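Local atomic coordinates of V-type ATP synthase alpha chain (Nanoarchaeum equitans Kin4-M, PDB entry 5BN3), a protein that belongs to the A subunits of the V- and A-type rotary ATP synthase family and holds ADP in a P-loop nucleotide-binding domain. Residues L207-P212 with E443-F448; K425-E428 with Y433-E436; I417-S422 with A450-E455; S456-I461 with D472-Y477. One frame throughout, in Å; residues are numbered along the deposited sequence.

Interaction 1 of 4, residues L207-P212 with E443-F448; sequences LDIMFP and EIREEF
Part of the junction between the nucleotide-binding domain and the C-terminal helical domain is made by Arg445 of helix 441-458, which reaches two successive backbone carbonyls, Ile209 O and Met210 O, on the short helix 205-210. The guanidinium offers the edge that carries NE and NH2. Arg445 NE donates to Ile209 O at 2.8 Å through a bent bond (N-H...O 135°). Arg445 NH2 donates to Met210 O, also at 2.8 Å, through a straighter one (154°), and a weak third bond runs from NE to Met210 O at 3.4 Å. Both acceptors lie moderately tilted from the guanidinium plane. The side chain reaches this far because it is extended from CG to NE, with CG anti to the backbone N about the CA-CB bond (chi1 -179°).

Met210 approaches differently: its side chain leaves the backbone pointing away from helix 441-458, and bends at chi2 and chi3 bring the methyl back, so that Met210 CE lies 3.8 Å from Arg445 CG and 4.1 Å from Phe448 CD2. Ile209 adds its CG2 methyl beside Arg445 CD, at 4.3 Å. Around this patch Arg445 also makes a cation-pi contact with Trp427, Phe448 meets Phe488 edge-to-face, and Leu489 of helix 472-489 packs on Met210. The chemistry thus pairs one cationic group with two successive backbone carbonyl oxygens; their partial negative charge probably stabilises the arginine, while the bonds limit rotation of its terminal group.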
# COMPACT_ATOMS: atom_id res chain seq x y z
N LEU A 207 -20.94 6.56 -28.50
CA LEU A 207 -20.17 7.81 -28.48
C LEU A 207 -20.92 8.98 -29.11
O LEU A 207 -20.60 10.13 -28.85
CB LEU A 207 -18.82 7.63 -29.17
CG LEU A 207 -17.88 6.57 -28.60
CD1 LEU A 207 -16.49 6.72 -29.20
CD2 LEU A 207 -17.82 6.67 -27.09
N ASP A 208 -21.93 8.68 -29.93
CA ASP A 208 -22.66 9.74 -30.62
C ASP A 208 -23.89 10.24 -29.86
O ASP A 208 -24.26 11.41 -29.95
CB ASP A 208 -23.05 9.30 -32.04
CG ASP A 208 -21.85 9.13 -32.95
OD1 ASP A 208 -20.77 9.65 -32.61
OD2 ASP A 208 -22.00 8.49 -34.02
N ILE A 209 -24.52 9.35 -29.10
CA ILE A 209 -25.74 9.70 -28.38
C ILE A 209 -25.54 9.76 -26.87
O ILE A 209 -25.90 10.75 -26.23
CB ILE A 209 -26.87 8.70 -28.69
CG1 ILE A 209 -27.11 8.61 -30.19
CG2 ILE A 209 -28.14 9.11 -27.99
CD1 ILE A 209 -27.55 9.91 -30.83
N MET A 210 -24.96 8.70 -26.31
CA MET A 210 -24.82 8.60 -24.87
C MET A 210 -23.80 9.58 -24.29
O MET A 210 -24.13 10.34 -23.37
CB MET A 210 -24.46 7.16 -24.48
CG MET A 210 -25.48 6.12 -24.94
SD MET A 210 -27.01 6.17 -24.00
CE MET A 210 -28.08 7.02 -25.15
N PHE A 211 -22.58 9.59 -24.82
CA PHE A 211 -21.53 10.46 -24.28
C PHE A 211 -20.81 11.29 -25.35
O PHE A 211 -19.58 11.25 -25.43
CB PHE A 211 -20.51 9.63 -23.49
CG PHE A 211 -21.14 8.70 -22.49
CD1 PHE A 211 -21.57 9.17 -21.26
CD2 PHE A 211 -21.30 7.35 -22.77
CE1 PHE A 211 -22.14 8.32 -20.33
CE2 PHE A 211 -21.87 6.49 -21.84
CZ PHE A 211 -22.30 6.98 -20.62
N PRO A 212 -21.56 12.07 -26.14
CA PRO A 212 -20.90 12.78 -27.24
C PRO A 212 -20.08 13.98 -26.78
O PRO A 212 -20.39 14.57 -25.74
CB PRO A 212 -22.08 13.27 -28.09
CG PRO A 212 -23.17 13.49 -27.10
CD PRO A 212 -23.00 12.41 -26.06
N GLU A 443 -35.41 12.95 -24.87
CA GLU A 443 -36.22 12.16 -23.93
C GLU A 443 -35.80 10.69 -23.93
O GLU A 443 -35.68 10.08 -22.87
CB GLU A 443 -37.71 12.27 -24.26
CG GLU A 443 -38.59 11.46 -23.31
CD GLU A 443 -39.98 11.20 -23.85
OE1 GLU A 443 -40.22 11.52 -25.04
OE2 GLU A 443 -40.82 10.68 -23.10
N ILE A 444 -35.60 10.13 -25.12
CA ILE A 444 -35.24 8.72 -25.25
C ILE A 444 -33.86 8.44 -24.65
O ILE A 444 -33.64 7.39 -24.05
CB ILE A 444 -35.28 8.27 -26.73
CG1 ILE A 444 -36.68 8.49 -27.31
CG2 ILE A 444 -34.91 6.81 -26.86
CD1 ILE A 444 -36.79 8.19 -28.80
N ARG A 445 -32.94 9.39 -24.80
CA ARG A 445 -31.62 9.29 -24.20
C ARG A 445 -31.73 9.19 -22.68
O ARG A 445 -31.12 8.32 -22.07
CB ARG A 445 -30.75 10.49 -24.60
CG ARG A 445 -29.34 10.48 -24.03
CD ARG A 445 -28.53 11.65 -24.56
NE ARG A 445 -27.20 11.73 -23.96
CZ ARG A 445 -26.90 12.48 -22.91
NH1 ARG A 445 -27.84 13.21 -22.33
NH2 ARG A 445 -25.66 12.50 -22.43
N GLU A 446 -32.52 10.09 -22.09
CA GLU A 446 -32.78 10.06 -20.65
C GLU A 446 -33.40 8.74 -20.24
O GLU A 446 -33.11 8.20 -19.17
CB GLU A 446 -33.72 11.21 -20.26
CG GLU A 446 -33.08 12.58 -20.23
CD GLU A 446 -34.06 13.66 -19.80
OE1 GLU A 446 -35.28 13.42 -19.89
OE2 GLU A 446 -33.60 14.74 -19.36
N GLU A 447 -34.27 8.23 -21.10
CA GLU A 447 -34.97 6.97 -20.86
C GLU A 447 -33.99 5.79 -20.87
O GLU A 447 -34.08 4.90 -20.02
CB GLU A 447 -36.03 6.79 -21.95
CG GLU A 447 -37.01 5.66 -21.72
CD GLU A 447 -38.07 5.60 -22.81
OE1 GLU A 447 -37.91 4.78 -23.74
OE2 GLU A 447 -39.04 6.37 -22.74
N PHE A 448 -33.07 5.79 -21.82
CA PHE A 448 -32.05 4.75 -21.90
C PHE A 448 -31.18 4.74 -20.64
O PHE A 448 -30.92 3.69 -20.07
CB PHE A 448 -31.17 4.93 -23.14
CG PHE A 448 -31.77 4.37 -24.41
CD1 PHE A 448 -33.12 4.04 -24.48
CD2 PHE A 448 -30.98 4.16 -25.53
CE1 PHE A 448 -33.66 3.51 -25.64
CE2 PHE A 448 -31.52 3.63 -26.69
CZ PHE A 448 -32.86 3.31 -26.75

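Interaction 2 of 4, residues K425-E428 with Y433-E436; sequences KQWE and YFEE
Trp427 and Phe434 form an i, i+7 aromatic pair on helix 427-437, in the C-terminal helical part of the chain; about two turns separate them, and their side chains meet along one flank of the helix. The six-membered ring of Trp427 and the ring of Phe434 are near parallel, at 16°, but slid so far apart that they barely overlap; their centroids are 5.8 Å from each other. The closest approach is Trp427 CZ3 to Phe434 CD2, at 3.9 Å, a dispersion contact made by the outer corner of the indole.

The torsions explain how the rings come together. Trp427 places CG anti to its own backbone N (chi1 174°), which carries the indole forward toward Phe434. On the far side of the Phe434 ring plane from Trp427, Tyr433 CD2 lies over the ring centre, 4.0 Å above the plane. Further out, Pro212 and Ile442 pack on Trp427, while Val441 of the next helix touches Phe434. At the start of the segment, Lys425 NZ forms a salt bridge to Glu141 OE1 of the neighbouring NEQ263 chain. Within the aromatic pair, a second carbon of the indole takes part: Trp427 CH2 lies 4.0 Å from Phe434 CD2.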
# COMPACT_ATOMS: atom_id res chain seq x y z
N LYS A 425 -19.05 16.26 -20.53
CA LYS A 425 -19.36 17.56 -19.96
C LYS A 425 -19.83 18.51 -21.05
O LYS A 425 -19.99 19.71 -20.81
CB LYS A 425 -18.13 18.14 -19.25
CG LYS A 425 -17.63 17.32 -18.07
CD LYS A 425 -16.40 17.97 -17.43
CE LYS A 425 -16.71 19.37 -16.91
NZ LYS A 425 -17.66 19.35 -15.76
N GLN A 426 -20.06 17.98 -22.24
CA GLN A 426 -20.36 18.80 -23.40
C GLN A 426 -21.73 18.54 -24.02
O GLN A 426 -22.00 18.98 -25.13
CB GLN A 426 -19.24 18.66 -24.45
CG GLN A 426 -17.89 19.17 -23.95
CD GLN A 426 -16.76 18.97 -24.95
OE1 GLN A 426 -16.97 18.50 -26.06
NE2 GLN A 426 -15.55 19.32 -24.54
N TRP A 427 -22.60 17.83 -23.30
CA TRP A 427 -23.95 17.58 -23.80
C TRP A 427 -24.74 18.87 -24.01
O TRP A 427 -25.55 18.96 -24.92
CB TRP A 427 -24.72 16.65 -22.86
CG TRP A 427 -26.16 16.47 -23.26
CD1 TRP A 427 -27.26 16.95 -22.61
CD2 TRP A 427 -26.64 15.79 -24.42
NE1 TRP A 427 -28.40 16.59 -23.29
CE2 TRP A 427 -28.05 15.88 -24.40
CE3 TRP A 427 -26.03 15.10 -25.47
CZ2 TRP A 427 -28.85 15.31 -25.40
CZ3 TRP A 427 -26.82 14.54 -26.45
CH2 TRP A 427 -28.22 14.64 -26.41
N GLU A 428 -24.49 19.87 -23.16
CA GLU A 428 -25.22 21.14 -23.25
C GLU A 428 -24.94 21.90 -24.55
O GLU A 428 -25.74 22.73 -24.98
CB GLU A 428 -24.93 22.03 -22.04
CG GLU A 428 -23.48 22.46 -21.90
CD GLU A 428 -23.26 23.41 -20.72
OE1 GLU A 428 -23.67 24.58 -20.82
OE2 GLU A 428 -22.68 22.97 -19.70
N TYR A 433 -28.28 20.62 -31.49
CA TYR A 433 -28.23 19.94 -32.78
C TYR A 433 -29.22 18.78 -32.86
O TYR A 433 -29.93 18.64 -33.85
CB TYR A 433 -26.81 19.42 -33.04
CG TYR A 433 -26.69 18.59 -34.30
CD1 TYR A 433 -26.42 19.19 -35.52
CD2 TYR A 433 -26.82 17.21 -34.27
CE1 TYR A 433 -26.30 18.43 -36.67
CE2 TYR A 433 -26.71 16.45 -35.41
CZ TYR A 433 -26.44 17.07 -36.61
OH TYR A 433 -26.33 16.32 -37.76
N PHE A 434 -29.24 17.95 -31.82
CA PHE A 434 -30.09 16.77 -31.82
C PHE A 434 -31.57 17.12 -31.70
O PHE A 434 -32.41 16.48 -32.32
CB PHE A 434 -29.67 15.80 -30.70
CG PHE A 434 -28.33 15.16 -30.94
CD1 PHE A 434 -28.18 14.17 -31.91
CD2 PHE A 434 -27.22 15.52 -30.19
CE1 PHE A 434 -26.96 13.57 -32.13
CE2 PHE A 434 -25.99 14.92 -30.41
CZ PHE A 434 -25.86 13.95 -31.38
N GLU A 435 -31.87 18.13 -30.90
CA GLU A 435 -33.24 18.61 -30.74
C GLU A 435 -33.86 19.00 -32.08
O GLU A 435 -34.89 18.45 -32.48
CB GLU A 435 -33.28 19.79 -29.78
N GLU A 436 -33.22 19.95 -32.76
CA GLU A 436 -33.65 20.44 -34.06
C GLU A 436 -33.97 19.32 -35.04
O GLU A 436 -35.08 19.22 -35.56
CB GLU A 436 -32.57 21.34 -34.67
CG GLU A 436 -32.10 22.49 -33.79
CD GLU A 436 -33.02 23.70 -33.84
OE1 GLU A 436 -34.18 23.55 -34.27
OE2 GLU A 436 -32.58 24.79 -33.43

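Interaction 3 of 4, residues I417-S422 with A450-E455; sequences INYLIS and AILKRE
Tyr419 lies on Leu452 of helix 441-458, projecting from the loop between helix 406-410 and strand 423-424, which makes an Asx turn at Asn418. In that turn Asn418 OD1 accepts from Leu420 N at 3.0 Å, in the carbonyl plane, and also from Ile421 N, which approaches from above that plane.

From CB, the Tyr419 side chain starts with CG between the backbone N and the carbonyl carbon (chi1 44°), and this sends the ring toward the helix. Its CG and CD1 edge passes beneath the Leu452 CD1 methyl, which sits over one ring face, 4.2 Å from the centroid and 20° off the normal: a CH-pi contact. One atom further on, Tyr419 CE1 meets Leu452 CB at 3.7 Å, and CZ faces the second methyl, Leu452 CD2, at 4.1 Å. The ring and the leucine cross at about a right angle, and both methyls lie over the same face of the ring.

At the tip, the hydroxyl works through a water. Tyr419 OH donates to it at 2.8 Å, and the water donates in turn to Leu452 O at 2.7 Å and to Glu455 OE1 at 2.6 Å. The other carboxylate oxygen of Glu455 forms a salt bridge with Arg485, which probably helps to steady the acceptor. Beside the tyrosine, the Leu420 CD2 methyl touches Lys453, whose amine pairs with Asp308 of the NEQ263 chain, at its side-chain CD and at its backbone, where Leu420 CD2 and Lys453 CA are 4.3 Å apart.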
# COMPACT_ATOMS: atom_id res chain seq x y z
N ILE A 417 -17.92 0.16 -23.13
CA ILE A 417 -18.10 1.42 -22.42
C ILE A 417 -18.94 1.23 -21.15
O ILE A 417 -20.07 0.75 -21.21
CB ILE A 417 -18.80 2.46 -23.32
CG1 ILE A 417 -17.90 2.85 -24.50
CG2 ILE A 417 -19.17 3.70 -22.53
CD1 ILE A 417 -16.72 3.73 -24.11
N ASN A 418 -18.37 1.61 -20.01
CA ASN A 418 -19.11 1.63 -18.75
C ASN A 418 -20.07 2.81 -18.75
O ASN A 418 -19.67 3.96 -18.53
CB ASN A 418 -18.12 1.73 -17.57
CG ASN A 418 -18.80 1.59 -16.21
OD1 ASN A 418 -19.88 2.13 -15.98
ND2 ASN A 418 -18.15 0.87 -15.31
N TYR A 419 -21.35 2.53 -18.97
CA TYR A 419 -22.37 3.57 -19.12
C TYR A 419 -22.82 4.21 -17.81
O TYR A 419 -23.67 5.10 -17.81
CB TYR A 419 -23.58 3.02 -19.89
CG TYR A 419 -24.02 1.65 -19.44
CD1 TYR A 419 -24.76 1.48 -18.28
CD2 TYR A 419 -23.71 0.52 -20.19
CE1 TYR A 419 -25.16 0.23 -17.87
CE2 TYR A 419 -24.12 -0.73 -19.79
CZ TYR A 419 -24.84 -0.87 -18.63
OH TYR A 419 -25.25 -2.11 -18.21
N LEU A 420 -22.24 3.77 -16.70
CA LEU A 420 -22.55 4.35 -15.40
C LEU A 420 -21.43 5.28 -14.94
O LEU A 420 -21.67 6.27 -14.24
CB LEU A 420 -22.78 3.26 -14.35
CG LEU A 420 -23.97 2.33 -14.59
CD1 LEU A 420 -24.17 1.38 -13.42
CD2 LEU A 420 -25.22 3.13 -14.84
N ILE A 421 -20.21 4.95 -15.35
CA ILE A 421 -19.01 5.69 -14.94
C ILE A 421 -18.60 6.74 -15.98
O ILE A 421 -18.13 7.82 -15.63
CB ILE A 421 -17.86 4.70 -14.66
CG1 ILE A 421 -18.15 3.89 -13.39
CG2 ILE A 421 -16.53 5.42 -14.54
CD1 ILE A 421 -18.36 4.74 -12.16
N SER A 422 -18.79 6.42 -17.25
CA SER A 422 -18.47 7.35 -18.33
C SER A 422 -19.33 8.62 -18.24
O SER A 422 -20.41 8.60 -17.65
CB SER A 422 -18.67 6.69 -19.70
OG SER A 422 -17.80 5.58 -19.85
N ALA A 450 -32.00 5.91 -17.72
CA ALA A 450 -32.84 5.53 -16.59
C ALA A 450 -33.02 4.01 -16.49
O ALA A 450 -33.01 3.45 -15.39
CB ALA A 450 -34.20 6.22 -16.68
N ILE A 451 -33.18 3.36 -17.64
CA ILE A 451 -33.37 1.91 -17.68
C ILE A 451 -32.09 1.16 -17.33
O ILE A 451 -32.11 0.20 -16.56
CB ILE A 451 -33.89 1.47 -19.07
CG1 ILE A 451 -35.33 1.95 -19.28
CG2 ILE A 451 -33.82 -0.04 -19.23
CD1 ILE A 451 -35.83 1.79 -20.70
N LEU A 452 -30.96 1.60 -17.89
CA LEU A 452 -29.67 0.99 -17.61
C LEU A 452 -29.29 1.12 -16.14
O LEU A 452 -28.71 0.21 -15.55
CB LEU A 452 -28.58 1.61 -18.50
CG LEU A 452 -28.72 1.35 -20.00
CD1 LEU A 452 -27.79 2.24 -20.81
CD2 LEU A 452 -28.46 -0.11 -20.30
N LYS A 453 -29.64 2.26 -15.54
CA LYS A 453 -29.39 2.50 -14.12
C LYS A 453 -30.27 1.61 -13.26
O LYS A 453 -29.79 1.00 -12.30
CB LYS A 453 -29.62 3.97 -13.78
CG LYS A 453 -29.53 4.30 -12.29
CD LYS A 453 -28.15 4.00 -11.71
CE LYS A 453 -28.04 4.46 -10.26
NZ LYS A 453 -26.68 4.24 -9.69
N ARG A 454 -31.55 1.52 -13.61
CA ARG A 454 -32.50 0.71 -12.86
C ARG A 454 -32.13 -0.77 -12.94
O ARG A 454 -32.21 -1.49 -11.94
CB ARG A 454 -33.93 0.93 -13.37
CG ARG A 454 -35.01 0.29 -12.50
CD ARG A 454 -35.26 1.11 -11.24
NE ARG A 454 -36.08 0.39 -10.25
CZ ARG A 454 -35.58 -0.18 -9.16
NH1 ARG A 454 -34.28 -0.11 -8.91
NH2 ARG A 454 -36.39 -0.81 -8.31
N GLU A 455 -31.74 -1.22 -14.12
CA GLU A 455 -31.26 -2.59 -14.31
C GLU A 455 -30.06 -2.86 -13.41
O GLU A 455 -29.95 -3.92 -12.80
CB GLU A 455 -30.90 -2.85 -15.77
CG GLU A 455 -30.29 -4.23 -16.03
CD GLU A 455 -29.87 -4.44 -17.47
OE1 GLU A 455 -29.17 -3.57 -18.03
OE2 GLU A 455 -30.23 -5.49 -18.05
O HOH W 1 -27.65 -1.92 -16.74

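Interaction 4 of 4, residues S456-I461 with D472-Y477; sequences SELMDI and DNEKIY
Apolar packing carries most of the meeting between Leu458 and the pair Glu474 and Tyr477. Leu458 CD1 approaches Tyr477 CB at 4.0 Å and Glu474 CB at 4.1 Å, while the second methyl, Leu458 CD2, rests against Glu474 CG, also at 4.1 Å. The leucine therefore spreads its two branches over the aliphatic part of the glutamate, and one of them reaches on to the root of the tyrosine. The leucine CG lies anti to its own carbonyl carbon (chi1 -70°), which points both methyls at helix 472-489. Around this core of contacts, Tyr477 packs on Tyr517 of helix 503-523, and Ile461 touches Thr358 of the NEQ263 chain.

These residues belong to two helices that follow each other in the C-terminal helical domain, 441-458 and 472-489. Leu458 lies near the C-terminal end of the first, and Glu474 and Tyr477 lie one turn apart near the start of the second.

A contact of another kind joins a methyl to a backbone oxygen: Leu458 CD1 comes within 3.4 Å of Glu474 O. That oxygen already accepts from Tyr477 N, at 3.0 Å, inside its own helix.

The polar end of the glutamate has its partner outside the pair. Glu474 OE1 accepts from Ser471 N, just before the segment, which holds the carboxylate at the helix start while CB and CG face the leucine.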
# COMPACT_ATOMS: atom_id res chain seq x y z
N SER A 456 -29.16 -1.88 -13.33
CA SER A 456 -27.98 -1.99 -12.48
C SER A 456 -28.35 -2.14 -11.01
O SER A 456 -27.77 -2.96 -10.30
CB SER A 456 -27.09 -0.76 -12.67
OG SER A 456 -25.95 -0.83 -11.83
N GLU A 457 -29.32 -1.35 -10.56
CA GLU A 457 -29.81 -1.42 -9.19
C GLU A 457 -30.40 -2.79 -8.88
O GLU A 457 -30.33 -3.26 -7.74
CB GLU A 457 -30.89 -0.35 -8.95
CG GLU A 457 -30.40 1.09 -9.05
CD GLU A 457 -31.55 2.08 -9.01
OE1 GLU A 457 -32.72 1.65 -8.92
OE2 GLU A 457 -31.28 3.30 -9.08
N LEU A 458 -30.97 -3.44 -9.89
CA LEU A 458 -31.69 -4.69 -9.72
C LEU A 458 -30.80 -5.94 -9.70
O LEU A 458 -31.18 -6.96 -9.13
CB LEU A 458 -32.77 -4.84 -10.79
CG LEU A 458 -33.98 -3.91 -10.69
CD1 LEU A 458 -34.88 -4.03 -11.91
CD2 LEU A 458 -34.77 -4.21 -9.44
N MET A 459 -29.63 -5.85 -10.32
CA MET A 459 -28.76 -7.02 -10.49
C MET A 459 -28.10 -7.49 -9.19
O MET A 459 -27.57 -8.60 -9.13
CB MET A 459 -27.69 -6.74 -11.55
CG MET A 459 -28.22 -6.59 -12.97
SD MET A 459 -28.31 -8.12 -13.92
CE MET A 459 -29.94 -8.71 -13.49
N ASP A 460 -28.14 -6.65 -8.16
CA ASP A 460 -27.61 -7.01 -6.85
C ASP A 460 -28.68 -7.77 -6.07
O ASP A 460 -28.38 -8.68 -5.30
CB ASP A 460 -27.21 -5.75 -6.08
CG ASP A 460 -26.62 -4.68 -6.98
OD1 ASP A 460 -25.81 -5.02 -7.88
OD2 ASP A 460 -26.97 -3.50 -6.80
N ILE A 461 -29.93 -7.37 -6.27
CA ILE A 461 -31.09 -8.05 -5.71
C ILE A 461 -31.24 -9.42 -6.38
O ILE A 461 -31.61 -10.40 -5.74
CB ILE A 461 -32.39 -7.24 -5.94
CG1 ILE A 461 -32.25 -5.82 -5.38
CG2 ILE A 461 -33.58 -7.94 -5.32
CD1 ILE A 461 -33.51 -4.98 -5.52
N ASP A 472 -43.04 -8.23 -12.29
CA ASP A 472 -43.05 -7.90 -13.72
C ASP A 472 -42.61 -6.46 -13.96
O ASP A 472 -41.96 -6.16 -14.96
CB ASP A 472 -44.43 -8.15 -14.32
CG ASP A 472 -44.62 -9.58 -14.81
OD1 ASP A 472 -43.88 -10.47 -14.34
OD2 ASP A 472 -45.50 -9.81 -15.66
N ASN A 473 -42.98 -5.57 -13.04
CA ASN A 473 -42.60 -4.16 -13.14
C ASN A 473 -41.09 -3.96 -12.98
O ASN A 473 -40.54 -2.94 -13.37
CB ASN A 473 -43.36 -3.33 -12.11
CG ASN A 473 -44.87 -3.36 -12.34
OD1 ASN A 473 -45.41 -2.53 -13.07
ND2 ASN A 473 -45.54 -4.31 -11.70
N GLU A 474 -40.43 -4.96 -12.39
CA GLU A 474 -38.98 -4.95 -12.24
C GLU A 474 -38.31 -5.70 -13.40
O GLU A 474 -37.32 -5.23 -13.96
CB GLU A 474 -38.57 -5.58 -10.90
CG GLU A 474 -38.88 -4.71 -9.69
CD GLU A 474 -38.89 -5.49 -8.38
OE1 GLU A 474 -38.85 -6.74 -8.44
OE2 GLU A 474 -38.93 -4.86 -7.31
N LYS A 475 -38.87 -6.86 -13.75
CA LYS A 475 -38.35 -7.68 -14.84
C LYS A 475 -38.29 -6.94 -16.18
O LYS A 475 -37.44 -7.22 -17.01
CB LYS A 475 -39.17 -8.96 -15.00
CG LYS A 475 -38.88 -10.04 -13.98
CD LYS A 475 -39.63 -11.32 -14.32
CE LYS A 475 -39.45 -12.39 -13.25
NZ LYS A 475 -40.25 -13.60 -13.56
N ILE A 476 -39.21 -5.99 -16.37
CA ILE A 476 -39.26 -5.22 -17.61
C ILE A 476 -37.99 -4.39 -17.82
O ILE A 476 -37.62 -4.09 -18.95
CB ILE A 476 -40.53 -4.32 -17.68
CG1 ILE A 476 -40.71 -3.75 -19.10
CG2 ILE A 476 -40.47 -3.21 -16.64
CD1 ILE A 476 -41.67 -2.57 -19.18
N TYR A 477 -37.33 -4.03 -16.73
CA TYR A 477 -36.09 -3.27 -16.82
C TYR A 477 -34.92 -4.14 -17.26
O TYR A 477 -34.02 -3.69 -17.96
CB TYR A 477 -35.79 -2.56 -15.49
CG TYR A 477 -36.72 -1.41 -15.21
CD1 TYR A 477 -36.61 -0.22 -15.92
CD2 TYR A 477 -37.71 -1.50 -14.24
CE1 TYR A 477 -37.46 0.84 -15.68
CE2 TYR A 477 -38.56 -0.44 -13.98
CZ TYR A 477 -38.43 0.73 -14.71
OH TYR A 477 -39.27 1.79 -14.47

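In the fold
Helix 441-458 is the common thread: interactions 1, 3 and 4 use successive parts of it, and interaction 2 sits on the helix just before it. Interactions 1 and 2, centred 10 Å apart, touch directly, Pro212 CG meeting Trp427 CE3 at 3.7 Å. Interactions 1 and 3, 11 Å apart, join through Phe211, whose CE1 lies 3.2 Å from Ser422 O. Interactions 3 and 4, 13 Å apart, meet where Arg454 CG packs on Tyr477 CG at 3.6 Å, whereas interactions 2 and 4 lie 30 Å apart between centres. The bound ADP lies about 14 Å from the Tyr419 side chain of interaction 3.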